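Local atomic coordinates of Vv2_1132 (Vibrio vulnificus CMCP6, PDB entry 5Y9S), a protein that probably regulates transcription as a tetrameric LysR-type factor, binding DNA through a helix-turn-helix domain and sensing an effector through a domain of periplasmic-binding-protein fold. Residues 110-115 / 252-257; 116-121 / 128-133; 208-213 / 277-282. One frame throughout, in Å; residues are numbered along the deposited sequence.

Contact 1 of 3, residues 110-115 / 252-257; sequences AVNLLP and PMHVIE
Asn112 and Leu113, at the break between helices 107-112 and 114-120, meet His254 and Val255 in the turn that follows strand 248-252. In the periplasmic-binding-protein-like fold of the regulatory domain this brings together two α/β lobes: the helices belong to the lobe of strands 100-105, 129-134 and 153-157, and the turn to the lobe built on strands 199-205, 225-232 and 248-252. The turn begins at Pro252, whose carbonyl O accepts a hydrogen bond from Val255 N at 3.2 Å. Met253 closes the next bond in the same way through its own O and Ile256 N, and its backbone is also bonded to Lys181 on strand 172-186. His254 then reaches toward Asn112. With CG held between the backbone N and the carbonyl carbon (chi1 80°), the imidazole is directed at Asn112, and its CD2 lies 3.5 Å from the backbone O of that residue. The amide of Asn112 comes to the NE2 edge of the ring with its plane turned 67° from it, while ND1 is hydrogen-bonded to Glu180 OE1, which helps to fix the ring's rotation. Leu113 CD1 lies over one face of the imidazole. Val255 backs the opposite face, its CG2 standing 3.5 Å above the ring plane and offset toward the rim. Ile256 occupies the N-cap position of helix 257-261, and Glu257, the first residue of that helix, links the lobes by a salt bridge from its OE1 to NZ of Lys116. Back at Val255, CG2 also touches CG of Asn112 at 3.7 Å, so one methyl meets both the amide carbon and the imidazole face.

Contact 2 of 3, residues 116-121 / 128-133; sequences KLFLQS and LNLSVT
The ring of Phe118, on helix 114-120, is received by Leu130 and Val132 of strand 129-134, two buried residues that meet it in quite different ways. Leu130 CD1 sits over one face in a CH-pi contact, 3.8 Å from the ring centroid and 17° off the ring normal. Val132 instead brings CG2 to the rim, in the plane of the ring and 3.6 Å from CE2 of Phe118. The phenyl is thereby contacted over one face and at its edge; its CG lies anti to the carbonyl carbon (chi1 -58°), which carries the ring off the helix toward the strand. Ile103 of strand 100-105 adds to this apolar layer. Elsewhere on the helix Lys116 and Gln120 are exposed, Lys116 in a salt bridge with Glu257, while Leu119 packs on Gly244 of the second subunit. Ser131 points away from the helix and is hydrogen-bonded through OG to Glu231 of the second subunit; a strand of that subunit runs parallel to residues 130-132, so the sheet continues across the interface. Strand 129-134 also pairs in parallel with strand 100-105; with helix 114-120 among the helices of the connection, this is a beta-alpha-beta crossover, as in the lobes of periplasmic-binding-protein folds.

Contact 3 of 3, residues 208-213 / 277-282; sequences HTFLSK and IPIDIL
A trans chi1 of 173° swings the Phe210 ring away from its own amide nitrogen, whereas Leu211 has CG anti to the carbonyl carbon (chi1 -65°), and these two settings bring both side chains onto Ile279. Ile279 itself adopts an unusual chi1 of -141°, and its delta methyl abuts both. The isoleucine meets the phenyl at the edge: CG1 lies in the ring plane, 3.6 Å from Phe210 CE2, and CD1 of Ile279 comes closer still to Phe210 CE2, at 3.4 Å. Leu211 crosses Ile279 at about a right angle, and its CD2 approaches Ile279 CD1 to 3.4 Å, tighter than usual for two methyl groups. In the periplasmic-binding-protein-like regulatory domain, helix 210-220 lies here against strand 277-286, a long strand that pairs antiparallel with both 153-157 and 172-186; Val214, one turn further along the helix, also touches Ile279. The ring of Phe210 additionally meets that of Tyr157, the planes nearly parallel. The start of the helix is fixed by its N-cap, Thr209, whose OG1 accepts a hydrogen bond from Ser212 N (3.2 Å) and is bonded to Ser206 O as well. His208 and Lys213 pack on Pro54 and Asp57 of the third subunit.

Contacts 2 and 3 are buried and apolar, each a helix laid on a strand of the same mixed sheet, and their nearest atoms stay about 7 Å apart. Contact 1 touches both, and is more polar and only partly buried. It shares helix 114-120 with contact 2, whose Val132 CG1 packs on Leu114 and Ala110. Toward contact 3, Ile281 meets both Leu113 and His254, and Pro252 touches Leu211. Along the chain, contact 2 is nested inside the loop closed by contact 1, whereas contacts 1 and 3 alternate their segments. The surroundings differ too: contacts 1 and 2 border the second subunit, contact 3 the third.

Contact 1 of 3, residues 110-115 / 252-257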
ATOM      1  N   ALA D 110       0.793   7.880  34.341  1.00 33.55           N
ATOM      2  CA  ALA D 110       1.211   6.490  34.473  1.00 35.21           C
ATOM      3  C   ALA D 110       2.449   6.305  35.352  1.00 42.45           C
ATOM      4  O   ALA D 110       2.694   5.179  35.800  1.00 46.59           O
ATOM      5  CB  ALA D 110       1.464   5.893  33.087  1.00 22.81           C
ATOM      6  N   VAL D 111       3.241   7.353  35.608  1.00 31.90           N
ATOM      7  CA  VAL D 111       4.473   7.182  36.367  1.00 29.21           C
ATOM      8  C   VAL D 111       4.398   7.789  37.765  1.00 34.01           C
ATOM      9  O   VAL D 111       5.014   7.250  38.689  1.00 34.09           O
ATOM     10  CB  VAL D 111       5.710   7.715  35.604  1.00 36.32           C
ATOM     11  CG1 VAL D 111       5.669   7.301  34.149  1.00 34.52           C
ATOM     12  CG2 VAL D 111       5.839   9.222  35.712  1.00 41.03           C
ATOM     13  N   ASN D 112       3.648   8.868  37.961  1.00 34.94           N
ATOM     14  CA  ASN D 112       3.631   9.549  39.250  1.00 41.17           C
ATOM     15  C   ASN D 112       2.278   9.483  39.940  1.00 40.45           C
ATOM     16  O   ASN D 112       2.165   9.920  41.094  1.00 46.59           O
ATOM     17  CB  ASN D 112       4.057  11.010  39.074  1.00 49.08           C
ATOM     18  CG  ASN D 112       3.612  11.577  37.744  1.00 59.95           C
ATOM     19  OD1 ASN D 112       2.417  11.562  37.424  1.00 64.86           O
ATOM     20  ND2 ASN D 112       4.572  12.060  36.943  1.00 56.14           N
ATOM     21  N   LEU D 113       1.252   8.936  39.287  1.00 42.34           N
ATOM     22  CA  LEU D 113      -0.025   8.714  39.950  1.00 34.11           C
ATOM     23  C   LEU D 113      -0.292   7.235  40.187  1.00 32.88           C
ATOM     24  O   LEU D 113      -0.413   6.813  41.339  1.00 21.71           O
ATOM     25  CB  LEU D 113      -1.178   9.339  39.151  1.00 42.28           C
ATOM     26  CG  LEU D 113      -2.517   9.303  39.898  1.00 39.51           C
ATOM     27  CD1 LEU D 113      -2.497  10.300  41.040  1.00 30.23           C
ATOM     28  CD2 LEU D 113      -3.690   9.581  38.963  1.00 35.10           C
ATOM     29  N   LEU D 114      -0.365   6.427  39.127  1.00 28.84           N
ATOM     30  CA  LEU D 114      -0.774   5.034  39.302  1.00 28.44           C
ATOM     31  C   LEU D 114       0.131   4.253  40.255  1.00 30.41           C
ATOM     32  O   LEU D 114      -0.393   3.636  41.197  1.00 36.72           O
ATOM     33  CB  LEU D 114      -0.898   4.370  37.923  1.00 31.01           C
ATOM     34  CG  LEU D 114      -2.007   5.020  37.090  1.00 37.76           C
ATOM     35  CD1 LEU D 114      -2.248   4.265  35.815  1.00 41.83           C
ATOM     36  CD2 LEU D 114      -3.299   5.120  37.898  1.00 47.85           C
ATOM     37  N   PRO D 115       1.458   4.243  40.105  1.00 30.39           N
ATOM     38  CA  PRO D 115       2.266   3.429  41.033  1.00 26.30           C
ATOM     39  C   PRO D 115       2.085   3.819  42.491  1.00 31.36           C
ATOM     40  O   PRO D 115       2.007   2.944  43.363  1.00 43.03           O
ATOM     41  CB  PRO D 115       3.704   3.675  40.549  1.00 28.56           C
ATOM     42  CG  PRO D 115       3.557   4.029  39.112  1.00 33.19           C
ATOM     43  CD  PRO D 115       2.279   4.813  39.019  1.00 27.39           C
ATOM     44  N   PRO D 252       1.695  19.950  38.735  1.00 25.64           N
ATOM     45  CA  PRO D 252       0.766  19.425  39.741  1.00 25.13           C
ATOM     46  C   PRO D 252       1.508  19.039  41.009  1.00 20.84           C
ATOM     47  O   PRO D 252       2.632  18.542  40.958  1.00 20.85           O
ATOM     48  CB  PRO D 252       0.159  18.197  39.049  1.00 23.96           C
ATOM     49  CG  PRO D 252       0.298  18.485  37.601  1.00 25.35           C
ATOM     50  CD  PRO D 252       1.570  19.261  37.444  1.00 21.34           C
ATOM     51  N   MET D 253       0.864  19.280  42.156  1.00 21.50           N
ATOM     52  CA  MET D 253       1.492  18.921  43.425  1.00 24.65           C
ATOM     53  C   MET D 253       1.921  17.466  43.449  1.00 22.10           C
ATOM     54  O   MET D 253       2.990  17.150  43.963  1.00 24.41           O
ATOM     55  CB  MET D 253       0.554  19.190  44.617  1.00 22.98           C
ATOM     56  CG  MET D 253       0.509  20.621  45.108  1.00 26.72           C
ATOM     57  SD  MET D 253       2.044  21.067  45.921  1.00 34.61           S
ATOM     58  CE  MET D 253       2.136  19.950  47.297  1.00 37.06           C
ATOM     59  N   HIS D 254       1.112  16.557  42.897  1.00 25.39           N
ATOM     60  CA  HIS D 254       1.406  15.142  43.122  1.00 34.19           C
ATOM     61  C   HIS D 254       2.688  14.685  42.430  1.00 37.05           C
ATOM     62  O   HIS D 254       3.210  13.608  42.754  1.00 39.95           O
ATOM     63  CB  HIS D 254       0.225  14.265  42.679  1.00 32.92           C
ATOM     64  CG  HIS D 254       0.166  14.019  41.206  1.00 20.31           C
ATOM     65  ND1 HIS D 254      -0.569  14.807  40.346  1.00 21.29           N
ATOM     66  CD2 HIS D 254       0.754  13.070  40.441  1.00 19.86           C
ATOM     67  CE1 HIS D 254      -0.436  14.348  39.111  1.00 24.83           C
ATOM     68  NE2 HIS D 254       0.368  13.299  39.141  1.00 21.52           N
ATOM     69  N   VAL D 255       3.218  15.488  41.504  1.00 20.82           N
ATOM     70  CA  VAL D 255       4.450  15.129  40.809  1.00 20.57           C
ATOM     71  C   VAL D 255       5.698  15.534  41.584  1.00 30.62           C
ATOM     72  O   VAL D 255       6.782  15.008  41.304  1.00 35.26           O
ATOM     73  CB  VAL D 255       4.413  15.745  39.394  1.00 27.19           C
ATOM     74  CG1 VAL D 255       5.708  15.544  38.660  1.00 30.04           C
ATOM     75  CG2 VAL D 255       3.276  15.121  38.595  1.00 21.12           C
ATOM     76  N   ILE D 256       5.576  16.393  42.602  1.00 27.63           N
ATOM     77  CA  ILE D 256       6.739  16.963  43.270  1.00 26.69           C
ATOM     78  C   ILE D 256       6.771  16.647  44.761  1.00 31.89           C
ATOM     79  O   ILE D 256       7.498  17.303  45.509  1.00 35.29           O
ATOM     80  CB  ILE D 256       6.803  18.486  43.056  1.00 25.65           C
ATOM     81  CG1 ILE D 256       5.479  19.108  43.485  1.00 23.72           C
ATOM     82  CG2 ILE D 256       7.072  18.803  41.618  1.00 27.08           C
ATOM     83  CD1 ILE D 256       5.486  20.630  43.582  1.00 27.92           C
ATOM     84  N   GLU D 257       5.976  15.679  45.216  1.00 34.71           N
ATOM     85  CA  GLU D 257       5.889  15.406  46.650  1.00 32.55           C
ATOM     86  C   GLU D 257       7.265  15.146  47.243  1.00 35.24           C
ATOM     87  O   GLU D 257       7.606  15.690  48.298  1.00 41.87           O
ATOM     88  CB  GLU D 257       4.961  14.216  46.901  1.00 36.76           C
ATOM     89  CG  GLU D 257       4.526  14.042  48.356  1.00 52.65           C
ATOM     90  CD  GLU D 257       3.820  12.705  48.615  1.00 65.38           C
ATOM     91  OE1 GLU D 257       3.203  12.149  47.678  1.00 68.20           O
ATOM     92  OE2 GLU D 257       3.887  12.207  49.759  1.00 70.68           O
TER

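Contact 2 of 3, residues 116-121 / 128-133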
ATOM      1  N   LYS D 116       2.039   5.117  42.783  1.00 34.03           N
ATOM      2  CA  LYS D 116       1.725   5.558  44.139  1.00 35.44           C
ATOM      3  C   LYS D 116       0.381   4.999  44.582  1.00 41.22           C
ATOM      4  O   LYS D 116       0.272   4.395  45.653  1.00 44.21           O
ATOM      5  CB  LYS D 116       1.723   7.084  44.203  1.00 36.63           C
ATOM      6  CG  LYS D 116       1.379   7.660  45.557  1.00 50.19           C
ATOM      7  CD  LYS D 116       2.635   8.067  46.318  1.00 61.04           C
ATOM      8  CE  LYS D 116       2.302   8.609  47.703  1.00 63.96           C
ATOM      9  NZ  LYS D 116       1.371   9.777  47.644  1.00 63.41           N
ATOM     10  N   LEU D 117      -0.653   5.179  43.755  1.00 38.66           N
ATOM     11  CA  LEU D 117      -1.961   4.602  44.053  1.00 41.19           C
ATOM     12  C   LEU D 117      -1.857   3.103  44.292  1.00 42.23           C
ATOM     13  O   LEU D 117      -2.353   2.587  45.301  1.00 55.64           O
ATOM     14  CB  LEU D 117      -2.939   4.893  42.912  1.00 43.73           C
ATOM     15  CG  LEU D 117      -3.881   6.057  43.182  1.00 50.62           C
ATOM     16  CD1 LEU D 117      -4.651   5.801  44.460  1.00 55.63           C
ATOM     17  CD2 LEU D 117      -3.098   7.353  43.296  1.00 55.24           C
ATOM     18  N   PHE D 118      -1.193   2.391  43.379  1.00 37.91           N
ATOM     19  CA  PHE D 118      -1.097   0.937  43.492  1.00 35.78           C
ATOM     20  C   PHE D 118      -0.369   0.533  44.769  1.00 40.53           C
ATOM     21  O   PHE D 118      -0.804  -0.373  45.487  1.00 48.73           O
ATOM     22  CB  PHE D 118      -0.379   0.355  42.268  1.00 38.88           C
ATOM     23  CG  PHE D 118      -1.045   0.671  40.942  1.00 43.69           C
ATOM     24  CD1 PHE D 118      -2.359   1.110  40.882  1.00 49.06           C
ATOM     25  CD2 PHE D 118      -0.355   0.500  39.749  1.00 43.22           C
ATOM     26  CE1 PHE D 118      -2.957   1.387  39.657  1.00 48.70           C
ATOM     27  CE2 PHE D 118      -0.954   0.771  38.525  1.00 38.47           C
ATOM     28  CZ  PHE D 118      -2.250   1.216  38.478  1.00 40.11           C
ATOM     29  N   LEU D 119       0.751   1.189  45.061  1.00 47.03           N
ATOM     30  CA  LEU D 119       1.527   0.814  46.236  1.00 43.28           C
ATOM     31  C   LEU D 119       0.762   1.112  47.518  1.00 44.16           C
ATOM     32  O   LEU D 119       0.804   0.322  48.466  1.00 52.05           O
ATOM     33  CB  LEU D 119       2.877   1.530  46.222  1.00 41.34           C
ATOM     34  CG  LEU D 119       3.904   0.934  45.247  1.00 36.68           C
ATOM     35  CD1 LEU D 119       4.965   1.954  44.833  1.00 24.19           C
ATOM     36  CD2 LEU D 119       4.545  -0.292  45.871  1.00 30.61           C
ATOM     37  N   GLN D 120       0.028   2.222  47.557  1.00 39.84           N
ATOM     38  CA  GLN D 120      -0.685   2.566  48.781  1.00 40.32           C
ATOM     39  C   GLN D 120      -1.792   1.582  49.117  1.00 45.93           C
ATOM     40  O   GLN D 120      -2.349   1.667  50.213  1.00 61.92           O
ATOM     41  CB  GLN D 120      -1.277   3.968  48.682  1.00 49.08           C
ATOM     42  CG  GLN D 120      -0.273   5.084  48.929  1.00 60.58           C
ATOM     43  CD  GLN D 120      -0.903   6.463  48.880  1.00 64.52           C
ATOM     44  OE1 GLN D 120      -1.849   6.703  48.122  1.00 63.41           O
ATOM     45  NE2 GLN D 120      -0.387   7.376  49.697  1.00 66.43           N
ATOM     46  N   SER D 121      -2.121   0.663  48.217  1.00 48.58           N
ATOM     47  CA  SER D 121      -3.155  -0.339  48.438  1.00 47.92           C
ATOM     48  C   SER D 121      -2.622  -1.711  48.118  1.00 50.35           C
ATOM     49  O   SER D 121      -3.333  -2.569  47.586  1.00 55.06           O
ATOM     50  CB  SER D 121      -4.387  -0.051  47.591  1.00 54.81           C
ATOM     51  OG  SER D 121      -4.697   1.333  47.608  1.00 64.51           O
ATOM     52  N   LEU D 128      -4.278  -8.793  42.367  1.00 44.64           N
ATOM     53  CA  LEU D 128      -4.657  -8.450  41.006  1.00 39.00           C
ATOM     54  C   LEU D 128      -3.416  -8.308  40.138  1.00 45.11           C
ATOM     55  O   LEU D 128      -2.296  -8.161  40.633  1.00 58.11           O
ATOM     56  CB  LEU D 128      -5.456  -7.149  40.972  1.00 35.68           C
ATOM     57  CG  LEU D 128      -6.700  -7.117  41.850  1.00 43.94           C
ATOM     58  CD1 LEU D 128      -7.266  -5.716  41.888  1.00 42.22           C
ATOM     59  CD2 LEU D 128      -7.735  -8.112  41.333  1.00 51.80           C
ATOM     60  N   ASN D 129      -3.624  -8.362  38.828  1.00 30.07           N
ATOM     61  CA  ASN D 129      -2.561  -8.119  37.862  1.00 35.62           C
ATOM     62  C   ASN D 129      -2.901  -6.835  37.107  1.00 41.97           C
ATOM     63  O   ASN D 129      -3.906  -6.779  36.390  1.00 42.87           O
ATOM     64  CB  ASN D 129      -2.404  -9.307  36.913  1.00 30.77           C
ATOM     65  CG  ASN D 129      -1.349  -9.063  35.858  1.00 47.38           C
ATOM     66  OD1 ASN D 129      -0.389  -8.322  36.084  1.00 52.55           O
ATOM     67  ND2 ASN D 129      -1.524  -9.677  34.690  1.00 52.43           N
ATOM     68  N   LEU D 130      -2.070  -5.810  37.267  1.00 42.67           N
ATOM     69  CA  LEU D 130      -2.351  -4.482  36.729  1.00 39.52           C
ATOM     70  C   LEU D 130      -1.620  -4.280  35.408  1.00 31.51           C
ATOM     71  O   LEU D 130      -0.398  -4.448  35.334  1.00 35.85           O
ATOM     72  CB  LEU D 130      -1.943  -3.408  37.739  1.00 33.20           C
ATOM     73  CG  LEU D 130      -2.585  -3.680  39.091  1.00 35.19           C
ATOM     74  CD1 LEU D 130      -1.985  -2.800  40.170  1.00 38.44           C
ATOM     75  CD2 LEU D 130      -4.075  -3.452  39.005  1.00 37.17           C
ATOM     76  N   SER D 131      -2.364  -3.930  34.372  1.00 25.32           N
ATOM     77  CA  SER D 131      -1.803  -3.670  33.051  1.00 21.17           C
ATOM     78  C   SER D 131      -2.107  -2.224  32.673  1.00 23.77           C
ATOM     79  O   SER D 131      -3.263  -1.875  32.414  1.00 28.09           O
ATOM     80  CB  SER D 131      -2.365  -4.641  32.012  1.00 19.26           C
ATOM     81  OG  SER D 131      -1.888  -4.316  30.708  1.00 31.73           O
ATOM     82  N   VAL D 132      -1.065  -1.399  32.609  1.00 27.19           N
ATOM     83  CA  VAL D 132      -1.179   0.047  32.437  1.00 19.51           C
ATOM     84  C   VAL D 132      -0.605   0.405  31.072  1.00 22.18           C
ATOM     85  O   VAL D 132       0.611   0.331  30.870  1.00 24.76           O
ATOM     86  CB  VAL D 132      -0.433   0.794  33.549  1.00 24.45           C
ATOM     87  CG1 VAL D 132      -0.361   2.290  33.241  1.00 22.06           C
ATOM     88  CG2 VAL D 132      -1.082   0.532  34.908  1.00 30.14           C
ATOM     89  N   THR D 133      -1.462   0.782  30.121  1.00 21.57           N
ATOM     90  CA  THR D 133      -0.969   1.226  28.820  1.00 29.41           C
ATOM     91  C   THR D 133      -1.197   2.719  28.665  1.00 33.98           C
ATOM     92  O   THR D 133      -2.330   3.147  28.386  1.00 24.82           O
ATOM     93  CB  THR D 133      -1.649   0.479  27.675  1.00 36.85           C
ATOM     94  OG1 THR D 133      -2.839   1.183  27.306  1.00 43.47           O
ATOM     95  CG2 THR D 133      -1.994  -0.925  28.095  1.00 35.22           C
TER

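Contact 3 of 3, residues 208-213 / 277-282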
ATOM      1  N   HIS D 208      -0.872  21.334  23.230  1.00 29.67           N
ATOM      2  CA  HIS D 208      -1.894  20.327  22.978  1.00 33.47           C
ATOM      3  C   HIS D 208      -1.997  19.313  24.113  1.00 29.80           C
ATOM      4  O   HIS D 208      -2.276  18.132  23.888  1.00 43.32           O
ATOM      5  CB  HIS D 208      -1.621  19.651  21.637  1.00 42.47           C
ATOM      6  CG  HIS D 208      -1.554  20.619  20.493  1.00 44.65           C
ATOM      7  ND1 HIS D 208      -2.622  21.418  20.131  1.00 42.40           N
ATOM      8  CD2 HIS D 208      -0.541  20.943  19.652  1.00 43.47           C
ATOM      9  CE1 HIS D 208      -2.272  22.185  19.113  1.00 37.97           C
ATOM     10  NE2 HIS D 208      -1.016  21.915  18.802  1.00 43.93           N
ATOM     11  N   THR D 209      -1.779  19.765  25.333  1.00 27.75           N
ATOM     12  CA  THR D 209      -1.929  18.960  26.529  1.00 21.36           C
ATOM     13  C   THR D 209      -3.059  19.539  27.363  1.00 19.65           C
ATOM     14  O   THR D 209      -3.393  20.719  27.256  1.00 23.02           O
ATOM     15  CB  THR D 209      -0.644  18.972  27.353  1.00 18.47           C
ATOM     16  OG1 THR D 209      -0.354  20.326  27.734  1.00 18.20           O
ATOM     17  CG2 THR D 209       0.507  18.440  26.543  1.00 30.27           C
ATOM     18  N   PHE D 210      -3.615  18.720  28.246  1.00 14.51           N
ATOM     19  CA  PHE D 210      -4.585  19.282  29.176  1.00 29.64           C
ATOM     20  C   PHE D 210      -3.968  20.396  30.024  1.00 36.18           C
ATOM     21  O   PHE D 210      -4.597  21.444  30.240  1.00 37.12           O
ATOM     22  CB  PHE D 210      -5.157  18.211  30.089  1.00 23.97           C
ATOM     23  CG  PHE D 210      -6.020  18.777  31.171  1.00 50.79           C
ATOM     24  CD1 PHE D 210      -7.321  19.170  30.888  1.00 59.98           C
ATOM     25  CD2 PHE D 210      -5.532  18.965  32.457  1.00 57.63           C
ATOM     26  CE1 PHE D 210      -8.125  19.713  31.863  1.00 59.99           C
ATOM     27  CE2 PHE D 210      -6.350  19.499  33.452  1.00 62.52           C
ATOM     28  CZ  PHE D 210      -7.649  19.857  33.155  1.00 64.01           C
ATOM     29  N   LEU D 211      -2.737  20.194  30.514  1.00 22.34           N
ATOM     30  CA  LEU D 211      -2.218  21.131  31.507  1.00 25.28           C
ATOM     31  C   LEU D 211      -1.937  22.492  30.903  1.00 30.52           C
ATOM     32  O   LEU D 211      -2.045  23.505  31.598  1.00 37.55           O
ATOM     33  CB  LEU D 211      -0.970  20.562  32.196  1.00 25.53           C
ATOM     34  CG  LEU D 211      -1.317  19.312  33.009  1.00 28.73           C
ATOM     35  CD1 LEU D 211      -0.075  18.577  33.454  1.00 26.06           C
ATOM     36  CD2 LEU D 211      -2.174  19.722  34.176  1.00 20.44           C
ATOM     37  N   SER D 212      -1.603  22.543  29.619  1.00 27.96           N
ATOM     38  CA  SER D 212      -1.449  23.833  28.958  1.00 27.85           C
ATOM     39  C   SER D 212      -2.766  24.597  28.933  1.00 34.25           C
ATOM     40  O   SER D 212      -2.806  25.814  29.159  1.00 31.97           O
ATOM     41  CB  SER D 212      -0.944  23.613  27.539  1.00 24.42           C
ATOM     42  OG  SER D 212      -1.123  24.765  26.744  1.00 27.13           O
ATOM     43  N   LYS D 213      -3.850  23.895  28.610  1.00 36.26           N
ATOM     44  CA  LYS D 213      -5.163  24.508  28.531  1.00 38.46           C
ATOM     45  C   LYS D 213      -5.673  24.934  29.894  1.00 39.05           C
ATOM     46  O   LYS D 213      -6.629  25.712  29.966  1.00 48.43           O
ATOM     47  CB  LYS D 213      -6.129  23.532  27.870  1.00 34.53           C
ATOM     48  CG  LYS D 213      -5.642  23.079  26.498  1.00 28.88           C
ATOM     49  CD  LYS D 213      -6.306  21.785  26.078  1.00 33.59           C
ATOM     50  CE  LYS D 213      -5.918  21.441  24.660  1.00 35.23           C
ATOM     51  NZ  LYS D 213      -5.636  22.685  23.896  1.00 30.56           N
ATOM     52  N   ILE D 277      -3.391  26.711  40.453  1.00 34.80           N
ATOM     53  CA  ILE D 277      -4.566  26.399  39.646  1.00 27.69           C
ATOM     54  C   ILE D 277      -5.150  25.080  40.132  1.00 31.98           C
ATOM     55  O   ILE D 277      -4.442  24.061  40.111  1.00 30.10           O
ATOM     56  CB  ILE D 277      -4.226  26.316  38.156  1.00 22.49           C
ATOM     57  CG1 ILE D 277      -3.565  27.611  37.690  1.00 26.88           C
ATOM     58  CG2 ILE D 277      -5.493  26.055  37.382  1.00 26.21           C
ATOM     59  CD1 ILE D 277      -2.749  27.449  36.455  1.00 28.05           C
ATOM     60  N   PRO D 278      -6.430  25.041  40.530  1.00 35.34           N
ATOM     61  CA  PRO D 278      -7.032  23.788  41.001  1.00 37.67           C
ATOM     62  C   PRO D 278      -7.266  22.814  39.859  1.00 33.32           C
ATOM     63  O   PRO D 278      -7.560  23.211  38.731  1.00 23.75           O
ATOM     64  CB  PRO D 278      -8.367  24.242  41.596  1.00 41.63           C
ATOM     65  CG  PRO D 278      -8.756  25.411  40.761  1.00 35.90           C
ATOM     66  CD  PRO D 278      -7.429  26.127  40.460  1.00 39.43           C
ATOM     67  N   ILE D 279      -7.189  21.526  40.183  1.00 28.61           N
ATOM     68  CA  ILE D 279      -7.254  20.481  39.175  1.00 28.37           C
ATOM     69  C   ILE D 279      -7.730  19.196  39.840  1.00 28.60           C
ATOM     70  O   ILE D 279      -7.422  18.931  41.007  1.00 29.46           O
ATOM     71  CB  ILE D 279      -5.879  20.324  38.483  1.00 33.32           C
ATOM     72  CG1 ILE D 279      -6.052  20.076  37.010  1.00 44.49           C
ATOM     73  CG2 ILE D 279      -5.019  19.238  39.118  1.00 33.42           C
ATOM     74  CD1 ILE D 279      -4.766  20.282  36.313  1.00 58.20           C
ATOM     75  N   ASP D 280      -8.509  18.411  39.100  1.00 30.90           N
ATOM     76  CA  ASP D 280      -9.060  17.154  39.593  1.00 33.29           C
ATOM     77  C   ASP D 280      -8.580  16.018  38.707  1.00 28.18           C
ATOM     78  O   ASP D 280      -8.445  16.183  37.491  1.00 31.71           O
ATOM     79  CB  ASP D 280     -10.607  17.145  39.613  1.00 39.57           C
ATOM     80  CG  ASP D 280     -11.210  18.455  40.089  1.00 42.44           C
ATOM     81  OD1 ASP D 280     -10.775  18.977  41.137  1.00 53.26           O
ATOM     82  OD2 ASP D 280     -12.142  18.948  39.422  1.00 43.34           O
ATOM     83  N   ILE D 281      -8.328  14.866  39.313  1.00 29.16           N
ATOM     84  CA  ILE D 281      -7.936  13.671  38.580  1.00 27.96           C
ATOM     85  C   ILE D 281      -9.051  12.653  38.737  1.00 34.06           C
ATOM     86  O   ILE D 281      -9.388  12.249  39.860  1.00 23.68           O
ATOM     87  CB  ILE D 281      -6.599  13.109  39.067  1.00 31.29           C
ATOM     88  CG1 ILE D 281      -5.459  14.028  38.623  1.00 43.70           C
ATOM     89  CG2 ILE D 281      -6.407  11.716  38.502  1.00 22.79           C
ATOM     90  CD1 ILE D 281      -4.217  13.903  39.460  1.00 47.48           C
ATOM     91  N   LEU D 282      -9.617  12.237  37.611  1.00 29.74           N
ATOM     92  CA  LEU D 282     -10.811  11.412  37.592  1.00 32.20           C
ATOM     93  C   LEU D 282     -10.454   9.992  37.198  1.00 33.56           C
ATOM     94  O   LEU D 282      -9.485   9.759  36.471  1.00 35.90           O
ATOM     95  CB  LEU D 282     -11.846  11.977  36.613  1.00 24.06           C
ATOM     96  CG  LEU D 282     -12.126  13.445  36.928  1.00 30.20           C
ATOM     97  CD1 LEU D 282     -13.051  14.086  35.918  1.00 36.12           C
ATOM     98  CD2 LEU D 282     -12.690  13.533  38.334  1.00 31.60           C
TER